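Local coordinates for regulatory protein SdiA (Escherichia coli, PDB 4LFU) that activates transcription of the ftsQAZ cell-division genes and, as a LuxR-type quorum-sensing receptor, of ydiV in response to acyl-homoserine lactone autoinducers made by other bacteria, at residues A[41-46]-A[132-137]; A[47-52]-A[127-132]; A[185-190]-A[202-207]. One frame throughout, in Å; residues are numbered along the deposited sequence.

Contact 1 of 3, residues A[41-46]-A[132-137]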
loop_
_atom_site.group_PDB
_atom_site.type_symbol
_atom_site.label_atom_id
_atom_site.label_comp_id
_atom_site.label_asym_id
_atom_site.label_seq_id
_atom_site.Cartn_x
_atom_site.Cartn_y
_atom_site.Cartn_z
ATOM N N TYR A 41 2.333 -0.311 -27.424
ATOM C CA TYR A 41 1.113 -0.339 -26.657
ATOM C C TYR A 41 1.342 -0.140 -25.165
ATOM O O TYR A 41 2.415 -0.391 -24.660
ATOM C CB TYR A 41 0.384 -1.658 -26.886
ATOM C CG TYR A 41 0.049 -1.982 -28.333
ATOM C CD1 TYR A 41 -1.012 -1.361 -28.979
ATOM C CD2 TYR A 41 0.774 -2.939 -29.036
ATOM C CE1 TYR A 41 -1.343 -1.675 -30.305
ATOM C CE2 TYR A 41 0.462 -3.251 -30.370
ATOM C CZ TYR A 41 -0.599 -2.628 -30.982
ATOM O OH TYR A 41 -0.918 -2.944 -32.267
ATOM N N TYR A 42 0.300 0.305 -24.479
ATOM C CA TYR A 42 0.255 0.328 -23.020
ATOM C C TYR A 42 -1.088 -0.259 -22.610
ATOM O O TYR A 42 -2.027 -0.320 -23.414
ATOM C CB TYR A 42 0.373 1.762 -22.493
ATOM C CG TYR A 42 -0.905 2.570 -22.675
ATOM C CD1 TYR A 42 -1.155 3.233 -23.876
ATOM C CD2 TYR A 42 -1.867 2.663 -21.649
ATOM C CE1 TYR A 42 -2.310 3.935 -24.077
ATOM C CE2 TYR A 42 -3.042 3.392 -21.833
ATOM C CZ TYR A 42 -3.244 4.026 -23.058
ATOM O OH TYR A 42 -4.386 4.758 -23.318
ATOM N N SER A 43 -1.158 -0.723 -21.369
ATOM C CA SER A 43 -2.409 -1.025 -20.724
ATOM C C SER A 43 -2.305 -0.618 -19.249
ATOM O O SER A 43 -1.287 -0.822 -18.616
ATOM C CB SER A 43 -2.778 -2.505 -20.884
ATOM O OG SER A 43 -1.896 -3.351 -20.174
ATOM N N LEU A 44 -3.364 -0.027 -18.714
ATOM C CA LEU A 44 -3.391 0.331 -17.311
ATOM C C LEU A 44 -4.529 -0.487 -16.708
ATOM O O LEU A 44 -5.682 -0.292 -17.097
ATOM C CB LEU A 44 -3.631 1.842 -17.176
ATOM C CG LEU A 44 -2.878 2.705 -16.145
ATOM C CD1 LEU A 44 -3.852 3.782 -15.522
ATOM C CD2 LEU A 44 -2.152 1.926 -15.029
ATOM N N CYS A 45 -4.183 -1.445 -15.833
ATOM C CA CYS A 45 -5.133 -2.367 -15.156
ATOM C C CYS A 45 -5.079 -2.208 -13.650
ATOM O O CYS A 45 -4.006 -2.121 -13.068
ATOM C CB CYS A 45 -4.819 -3.839 -15.430
ATOM S SG CYS A 45 -4.780 -4.292 -17.157
ATOM N N VAL A 46 -6.254 -2.230 -13.030
ATOM C CA VAL A 46 -6.390 -2.004 -11.600
ATOM C C VAL A 46 -7.207 -3.139 -11.026
ATOM O O VAL A 46 -8.381 -3.272 -11.381
ATOM C CB VAL A 46 -7.054 -0.596 -11.315
ATOM C CG1 VAL A 46 -7.203 -0.344 -9.833
ATOM C CG2 VAL A 46 -6.230 0.535 -11.961
ATOM N N PHE A 132 -1.371 -1.718 -12.356
ATOM C CA PHE A 132 -0.333 -2.295 -13.220
ATOM C C PHE A 132 -0.226 -1.475 -14.507
ATOM O O PHE A 132 -1.207 -1.304 -15.227
ATOM C CB PHE A 132 -0.689 -3.740 -13.580
ATOM C CG PHE A 132 -0.760 -4.674 -12.391
ATOM C CD1 PHE A 132 0.339 -5.447 -12.038
ATOM C CD2 PHE A 132 -1.935 -4.786 -11.632
ATOM C CE1 PHE A 132 0.285 -6.280 -10.938
ATOM C CE2 PHE A 132 -2.012 -5.662 -10.534
ATOM C CZ PHE A 132 -0.909 -6.394 -10.187
ATOM N N LEU A 133 0.966 -0.982 -14.806
ATOM C CA LEU A 133 1.197 -0.312 -16.081
ATOM C C LEU A 133 2.121 -1.166 -16.957
ATOM O O LEU A 133 3.256 -1.423 -16.591
ATOM C CB LEU A 133 1.801 1.080 -15.858
ATOM C CG LEU A 133 2.181 1.865 -17.131
ATOM C CD1 LEU A 133 0.958 2.233 -17.964
ATOM C CD2 LEU A 133 2.971 3.093 -16.729
ATOM N N SER A 134 1.621 -1.599 -18.107
ATOM C CA SER A 134 2.386 -2.424 -19.046
ATOM C C SER A 134 2.673 -1.650 -20.299
ATOM O O SER A 134 1.818 -0.927 -20.771
ATOM C CB SER A 134 1.582 -3.635 -19.445
ATOM O OG SER A 134 1.595 -4.596 -18.426
ATOM N N PHE A 135 3.888 -1.781 -20.814
ATOM C CA PHE A 135 4.219 -1.344 -22.179
ATOM C C PHE A 135 4.568 -2.574 -23.007
ATOM O O PHE A 135 5.185 -3.504 -22.506
ATOM C CB PHE A 135 5.427 -0.403 -22.196
ATOM C CG PHE A 135 5.187 0.950 -21.550
ATOM C CD1 PHE A 135 3.920 1.529 -21.527
ATOM C CD2 PHE A 135 6.250 1.657 -20.996
ATOM C CE1 PHE A 135 3.709 2.769 -20.942
ATOM C CE2 PHE A 135 6.045 2.917 -20.431
ATOM C CZ PHE A 135 4.768 3.464 -20.405
ATOM N N SER A 136 4.175 -2.589 -24.272
ATOM C CA SER A 136 4.530 -3.716 -25.135
ATOM C C SER A 136 4.907 -3.277 -26.540
ATOM O O SER A 136 4.578 -2.199 -26.966
ATOM C CB SER A 136 3.429 -4.782 -25.170
ATOM O OG SER A 136 2.251 -4.268 -25.742
ATOM N N ARG A 137 5.591 -4.154 -27.244
ATOM C CA ARG A 137 6.197 -3.845 -28.512
ATOM C C ARG A 137 6.113 -5.072 -29.423
ATOM O O ARG A 137 6.280 -6.232 -28.971
ATOM C CB ARG A 137 7.655 -3.465 -28.262
ATOM C CG ARG A 137 8.328 -2.801 -29.407
ATOM C CD ARG A 137 9.540 -2.029 -28.943
ATOM N NE ARG A 137 10.464 -2.828 -28.160
ATOM C CZ ARG A 137 11.214 -2.344 -27.173
ATOM N NH1 ARG A 137 12.036 -3.151 -26.511
ATOM N NH2 ARG A 137 11.142 -1.055 -26.835
HETATM O O HOH W 1 -1.207 -3.658 -17.207
#

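Contact 2 of 3, residues A[47-52]-A[127-132]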
loop_
_atom_site.group_PDB
_atom_site.type_symbol
_atom_site.label_atom_id
_atom_site.label_comp_id
_atom_site.label_asym_id
_atom_site.label_seq_id
_atom_site.Cartn_x
_atom_site.Cartn_y
_atom_site.Cartn_z
ATOM N N ARG A 47 -6.574 -3.963 -10.187
ATOM C CA ARG A 47 -7.256 -4.991 -9.401
ATOM C C ARG A 47 -7.730 -4.350 -8.091
ATOM O O ARG A 47 -6.927 -4.009 -7.222
ATOM C CB ARG A 47 -6.353 -6.242 -9.080
ATOM C CG ARG A 47 -5.286 -6.641 -10.149
ATOM C CD ARG A 47 -4.645 -8.086 -9.959
ATOM N NE ARG A 47 -5.664 -9.099 -10.250
ATOM C CZ ARG A 47 -5.488 -10.240 -10.916
ATOM N NH1 ARG A 47 -4.298 -10.591 -11.394
ATOM N NH2 ARG A 47 -6.533 -11.042 -11.103
ATOM N N HIS A 48 -9.041 -4.173 -7.985
ATOM C CA HIS A 48 -9.659 -3.597 -6.803
ATOM C C HIS A 48 -9.631 -4.568 -5.617
ATOM O O HIS A 48 -9.667 -5.786 -5.808
ATOM C CB HIS A 48 -11.086 -3.165 -7.124
ATOM C CG HIS A 48 -11.156 -1.952 -7.998
ATOM N ND1 HIS A 48 -10.626 -1.920 -9.274
ATOM C CD2 HIS A 48 -11.702 -0.730 -7.788
ATOM C CE1 HIS A 48 -10.838 -0.731 -9.807
ATOM N NE2 HIS A 48 -11.492 0.009 -8.928
ATOM N N PRO A 49 -9.550 -4.031 -4.385
ATOM C CA PRO A 49 -9.517 -4.890 -3.211
ATOM C C PRO A 49 -10.856 -5.611 -2.975
ATOM O O PRO A 49 -10.884 -6.636 -2.308
ATOM C CB PRO A 49 -9.234 -3.907 -2.082
ATOM C CG PRO A 49 -9.873 -2.664 -2.532
ATOM C CD PRO A 49 -9.517 -2.609 -4.010
ATOM N N VAL A 50 -11.952 -5.070 -3.510
ATOM C CA VAL A 50 -13.315 -5.592 -3.283
ATOM C C VAL A 50 -14.070 -5.584 -4.609
ATOM O O VAL A 50 -13.754 -4.764 -5.478
ATOM C CB VAL A 50 -14.111 -4.732 -2.243
ATOM C CG1 VAL A 50 -13.510 -4.846 -0.851
ATOM C CG2 VAL A 50 -14.166 -3.290 -2.655
ATOM N N PRO A 51 -15.070 -6.484 -4.782
ATOM C CA PRO A 51 -15.547 -7.555 -3.873
ATOM C C PRO A 51 -14.474 -8.634 -3.644
ATOM O O PRO A 51 -13.659 -8.883 -4.548
ATOM C CB PRO A 51 -16.758 -8.147 -4.615
ATOM C CG PRO A 51 -17.139 -7.130 -5.622
ATOM C CD PRO A 51 -15.847 -6.464 -6.032
ATOM N N PHE A 52 -14.454 -9.232 -2.449
ATOM C CA PHE A 52 -13.406 -10.192 -2.068
ATOM C C PHE A 52 -13.466 -11.475 -2.880
ATOM O O PHE A 52 -12.460 -12.159 -3.075
ATOM C CB PHE A 52 -13.509 -10.557 -0.591
ATOM C CG PHE A 52 -13.382 -9.389 0.334
ATOM C CD1 PHE A 52 -12.135 -8.838 0.605
ATOM C CD2 PHE A 52 -14.499 -8.854 0.953
ATOM C CE1 PHE A 52 -12.014 -7.769 1.487
ATOM C CE2 PHE A 52 -14.390 -7.792 1.825
ATOM C CZ PHE A 52 -13.160 -7.252 2.097
ATOM N N ASN A 127 -5.851 3.082 -1.435
ATOM C CA ASN A 127 -7.110 2.362 -1.231
ATOM C C ASN A 127 -6.966 0.833 -1.345
ATOM O O ASN A 127 -7.957 0.082 -1.248
ATOM C CB ASN A 127 -8.194 2.897 -2.172
ATOM C CG ASN A 127 -7.890 2.646 -3.659
ATOM O OD1 ASN A 127 -6.865 2.065 -4.023
ATOM N ND2 ASN A 127 -8.801 3.088 -4.521
ATOM N N ARG A 128 -5.708 0.394 -1.520
ATOM C CA ARG A 128 -5.322 -1.032 -1.622
ATOM C C ARG A 128 -5.651 -1.662 -2.988
ATOM O O ARG A 128 -5.536 -2.873 -3.170
ATOM C CB ARG A 128 -5.926 -1.854 -0.488
ATOM C CG ARG A 128 -5.282 -1.652 0.851
ATOM C CD ARG A 128 -5.701 -0.344 1.496
ATOM N NE ARG A 128 -5.539 -0.417 2.943
ATOM C CZ ARG A 128 -5.031 0.555 3.680
ATOM N NH1 ARG A 128 -4.690 1.705 3.108
ATOM N NH2 ARG A 128 -4.905 0.387 4.988
ATOM N N ALA A 129 -6.063 -0.842 -3.948
ATOM C CA ALA A 129 -6.180 -1.322 -5.322
ATOM C C ALA A 129 -4.770 -1.568 -5.813
ATOM O O ALA A 129 -3.828 -0.918 -5.357
ATOM C CB ALA A 129 -6.887 -0.298 -6.199
ATOM N N LEU A 130 -4.610 -2.507 -6.735
ATOM C CA LEU A 130 -3.293 -2.755 -7.308
ATOM C C LEU A 130 -3.316 -2.280 -8.741
ATOM O O LEU A 130 -4.130 -2.753 -9.551
ATOM C CB LEU A 130 -2.926 -4.251 -7.234
ATOM C CG LEU A 130 -2.724 -4.942 -5.878
ATOM C CD1 LEU A 130 -2.417 -6.399 -6.136
ATOM C CD2 LEU A 130 -1.565 -4.325 -5.092
ATOM N N GLY A 131 -2.437 -1.332 -9.045
ATOM C CA GLY A 131 -2.349 -0.783 -10.379
ATOM C C GLY A 131 -1.154 -1.359 -11.094
ATOM O O GLY A 131 -0.065 -1.507 -10.510
ATOM N N PHE A 132 -1.371 -1.718 -12.356
ATOM C CA PHE A 132 -0.333 -2.295 -13.220
ATOM C C PHE A 132 -0.226 -1.475 -14.507
ATOM O O PHE A 132 -1.207 -1.304 -15.227
ATOM C CB PHE A 132 -0.689 -3.740 -13.580
ATOM C CG PHE A 132 -0.760 -4.674 -12.391
ATOM C CD1 PHE A 132 0.339 -5.447 -12.038
ATOM C CD2 PHE A 132 -1.935 -4.786 -11.632
ATOM C CE1 PHE A 132 0.285 -6.280 -10.938
ATOM C CE2 PHE A 132 -2.012 -5.662 -10.534
ATOM C CZ PHE A 132 -0.909 -6.394 -10.187
#

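Contact 3 of 3, residues A[185-190]-A[202-207]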
loop_
_atom_site.group_PDB
_atom_site.type_symbol
_atom_site.label_atom_id
_atom_site.label_comp_id
_atom_site.label_asym_id
_atom_site.label_seq_id
_atom_site.Cartn_x
_atom_site.Cartn_y
_atom_site.Cartn_z
ATOM N N LYS A 185 -17.681 5.230 12.208
ATOM C CA LYS A 185 -16.315 4.682 12.133
ATOM C C LYS A 185 -15.806 4.132 13.478
ATOM O O LYS A 185 -15.224 3.031 13.535
ATOM C CB LYS A 185 -15.334 5.716 11.576
ATOM C CG LYS A 185 -15.557 6.051 10.111
ATOM C CD LYS A 185 -14.439 6.920 9.548
ATOM C CE LYS A 185 -15.014 8.197 8.922
ATOM N NZ LYS A 185 -14.423 8.569 7.581
ATOM N N GLU A 186 -16.056 4.868 14.561
ATOM C CA GLU A 186 -15.674 4.408 15.907
ATOM C C GLU A 186 -16.332 3.077 16.291
ATOM O O GLU A 186 -15.662 2.160 16.743
ATOM C CB GLU A 186 -15.962 5.494 16.950
ATOM C CG GLU A 186 -15.792 5.043 18.408
ATOM C CD GLU A 186 -16.000 6.190 19.391
ATOM O OE1 GLU A 186 -17.039 6.874 19.287
ATOM O OE2 GLU A 186 -15.118 6.425 20.257
ATOM N N ILE A 187 -17.647 2.988 16.134
ATOM C CA ILE A 187 -18.381 1.725 16.279
ATOM C C ILE A 187 -17.874 0.605 15.337
ATOM O O ILE A 187 -17.774 -0.544 15.739
ATOM C CB ILE A 187 -19.921 1.952 16.148
ATOM C CG1 ILE A 187 -20.461 2.599 17.444
ATOM C CG2 ILE A 187 -20.688 0.611 15.851
ATOM C CD1 ILE A 187 -21.746 3.362 17.279
ATOM N N LEU A 188 -17.536 0.961 14.096
ATOM C CA LEU A 188 -17.005 0.007 13.129
ATOM C C LEU A 188 -15.702 -0.614 13.603
ATOM O O LEU A 188 -15.543 -1.828 13.562
ATOM C CB LEU A 188 -16.840 0.664 11.768
ATOM C CG LEU A 188 -17.074 -0.320 10.622
ATOM C CD1 LEU A 188 -18.444 -1.047 10.751
ATOM C CD2 LEU A 188 -16.932 0.437 9.314
ATOM N N ARG A 189 -14.797 0.223 14.098
ATOM C CA ARG A 189 -13.529 -0.230 14.694
ATOM C C ARG A 189 -13.654 -1.249 15.812
ATOM O O ARG A 189 -12.871 -2.205 15.869
ATOM C CB ARG A 189 -12.693 0.963 15.161
ATOM C CG ARG A 189 -12.109 1.770 13.998
ATOM C CD ARG A 189 -10.992 2.717 14.482
ATOM N NE ARG A 189 -11.517 3.754 15.380
ATOM C CZ ARG A 189 -12.099 4.878 14.969
ATOM N NH1 ARG A 189 -12.233 5.142 13.666
ATOM N NH2 ARG A 189 -12.531 5.748 15.865
ATOM N N TRP A 190 -14.621 -1.051 16.705
ATOM C CA TRP A 190 -14.867 -2.008 17.790
ATOM C C TRP A 190 -15.483 -3.294 17.248
ATOM O O TRP A 190 -15.243 -4.381 17.795
ATOM C CB TRP A 190 -15.730 -1.399 18.936
ATOM C CG TRP A 190 -14.972 -0.407 19.756
ATOM C CD1 TRP A 190 -15.105 0.949 19.716
ATOM C CD2 TRP A 190 -13.917 -0.679 20.701
ATOM N NE1 TRP A 190 -14.213 1.542 20.579
ATOM C CE2 TRP A 190 -13.470 0.570 21.194
ATOM C CE3 TRP A 190 -13.311 -1.856 21.181
ATOM C CZ2 TRP A 190 -12.447 0.682 22.147
ATOM C CZ3 TRP A 190 -12.291 -1.749 22.130
ATOM C CH2 TRP A 190 -11.865 -0.488 22.601
ATOM N N MET A 202 -21.139 -0.707 26.415
ATOM C CA MET A 202 -20.368 -0.461 27.643
ATOM C C MET A 202 -19.101 0.373 27.401
ATOM O O MET A 202 -18.839 1.346 28.124
ATOM C CB MET A 202 -20.018 -1.780 28.340
ATOM C CG MET A 202 -21.223 -2.600 28.814
ATOM S SD MET A 202 -22.376 -1.734 29.945
ATOM C CE MET A 202 -21.283 -1.184 31.281
ATOM N N ILE A 203 -18.326 0.010 26.377
ATOM C CA ILE A 203 -17.128 0.780 25.989
ATOM C C ILE A 203 -17.428 2.262 25.801
ATOM O O ILE A 203 -16.682 3.118 26.272
ATOM C CB ILE A 203 -16.491 0.271 24.649
ATOM C CG1 ILE A 203 -16.323 -1.258 24.631
ATOM C CG2 ILE A 203 -15.190 1.060 24.308
ATOM C CD1 ILE A 203 -15.094 -1.789 25.285
ATOM N N LEU A 204 -18.495 2.553 25.066
ATOM C CA LEU A 204 -18.840 3.938 24.683
ATOM C C LEU A 204 -19.880 4.614 25.594
ATOM O O LEU A 204 -20.209 5.778 25.390
ATOM C CB LEU A 204 -19.301 4.000 23.214
ATOM C CG LEU A 204 -18.357 3.439 22.145
ATOM C CD1 LEU A 204 -19.024 3.424 20.771
ATOM C CD2 LEU A 204 -17.038 4.200 22.106
ATOM N N SER A 205 -20.395 3.889 26.583
ATOM C CA SER A 205 -21.415 4.421 27.502
ATOM C C SER A 205 -22.680 4.902 26.768
ATOM O O SER A 205 -23.196 5.991 27.033
ATOM C CB SER A 205 -20.822 5.544 28.381
ATOM O OG SER A 205 -19.665 5.089 29.066
ATOM N N ILE A 206 -23.148 4.090 25.822
ATOM C CA ILE A 206 -24.401 4.326 25.097
ATOM C C ILE A 206 -25.245 3.043 25.173
ATOM O O ILE A 206 -24.807 2.047 25.722
ATOM C CB ILE A 206 -24.145 4.748 23.623
ATOM C CG1 ILE A 206 -23.119 3.799 22.965
ATOM C CG2 ILE A 206 -23.714 6.208 23.557
ATOM C CD1 ILE A 206 -22.908 3.994 21.478
ATOM N N SER A 207 -26.460 3.082 24.659
ATOM C CA SER A 207 -27.317 1.912 24.646
ATOM C C SER A 207 -27.049 1.021 23.411
ATOM O O SER A 207 -26.468 1.458 22.422
ATOM C CB SER A 207 -28.778 2.358 24.679
ATOM O OG SER A 207 -29.143 2.944 23.446
#

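Contact 1 of 3, residues A[41-46]-A[132-137]
Y41, S43 and C45 pair with S136, S134 and F132 as the hydrogen-bonded pairs of two antiparallel strands. Six backbone N-H...O bonds join them, the shortest F132 N to C45 O and S136 N to Y41 O, 2.8 Å each. Y42 and F135 form a non-hydrogen-bonded pair on the face shared with L44 and L133. F135 CB sits 3.9 Å from Y41 O. Chi1 of -68° sets CG anti to its own carbonyl carbon. CD1 then meets Y42 CB at 3.7 Å, with that methylene at the ring edge, and CE1 touches the same carbon. The ring also meets Y39, and the side chain packs on A34 of helix 23-36. On this face L44 CD2 touches L133 CB, and helix 147-167 packs on both. The other face carries S43, S134 and S136 together with Y41, C45 and F132. One water bridges S43 OG, S134 OG and F132 O. S134 OG also bonds T120, and S136 OG bonds Y63. A tetraethylene glycol, probably from crystallisation, lies about 4 Å from the S43 side chain. A mostly apolar side thus lies under the helices, and a mixed side of hydroxyls and rings may face the ligand pocket.

Contact 2 of 3, residues A[47-52]-A[127-132]
R47 and L130 form one antiparallel hydrogen-bonded pair, where the two strands begin to part. R47 N donates to L130 O at 2.8 Å, and L130 N returns a straighter bond to R47 O, at 168°. A129 CA adds a CA-H...O contact to R47 O. The tight part lies beside this pair. R47 CG approaches F132 CE2 at 3.4 Å, and CD follows at 3.6 Å from the same ring carbon. The aliphatic part of the arginine therefore makes the contact. Its chain bends at chi3 (69°), and the guanidinium plane stands 77° from the phenyl plane. Beyond the pair the packing thins. P49 is the last residue of its segment to touch the other one. Its CD lies 3.8 Å from A129 CA, and its CG is 3.6 Å from N127 O. No hydrogen bond joins the segments there. The turn is held from within instead: N127 OD1 accepts from A129 N at 3.0 Å, an Asx turn, with the donor above the carbonyl plane. R47 NH1 is bonded to L83 O and N127 ND2 to V173 O. L130 rests on Y122 and M124 of strand 117-124, while R128 packs on M124 of the second subunit. The 47-52 loop then carries V50 and F52 onto helix 227-237 of the DNA-binding domain, joining the end of this strand pair to it.

Contact 3 of 3, residues A[185-190]-A[202-207]
I203 sets a methyl group over one face of the W190 indole, a CH-pi contact between two helices that share no hydrogen bond here. I203 CG2 lies 3.9 Å from the centroid of the six-membered ring and 28° off its normal. It is displaced toward the rim, and its nearest ring atom is W190 CZ2, at 3.5 Å. The two side chains meet tip to tip. I203 CG2 stands anti to its own backbone N, and this branch reaches the indole. L204 fills the next position and splits its two methyls between different partners. Its CD1 touches I187 CG1 at 3.7 Å. Its CD2 lies against the end of E186, 3.5 Å from OE2, and is 4.2 Å from W190 NE1. E186 CG is anti to the backbone N (chi1 172°) and the chain is extended beyond it, which lays the carboxylate alongside L204, the two chains running in opposite senses. The touch is packing of a methyl on a charged group, and that charge is paired through OE1 with R183 in a salt bridge. I206 adds a light contact, CD1 to I187 CD1 at 4.4 Å. I206 belongs to the Schellman motif that ends helix 197-204: its N bonds A201 O, and S205, with positive phi, is the C-prime residue. The chain then turns to S207, the N-cap of helix 208-222. This is the turn of the predicted helix-turn-helix. I187 and W190 also pack on I200 of helix 197-204, I187 reaches H214 and Q215 of helix 208-222, and W190 touches T53 of the second subunit.

Overall arrangement
Contacts 1 and 2 belong to the autoinducer-binding domain. Contact 1 lies along the pair 41-47 and 130-137, neighbouring strands within the five-stranded antiparallel sheet. Contact 2 adds the last bridge of that pair and the loops beyond it. Their centres are 16 Å apart, and they touch where V46 CG1 meets A129 CB. Along the chain contact 2 lies inside contact 1, with F132 common to both. Contact 3 comes later, in the LuxR-type helix-turn-helix domain. Its centre is about 45 Å from that of contact 1 and 29 Å from that of contact 2. Contact 2 thus lies on the side of the sensing domain nearer the DNA-binding domain.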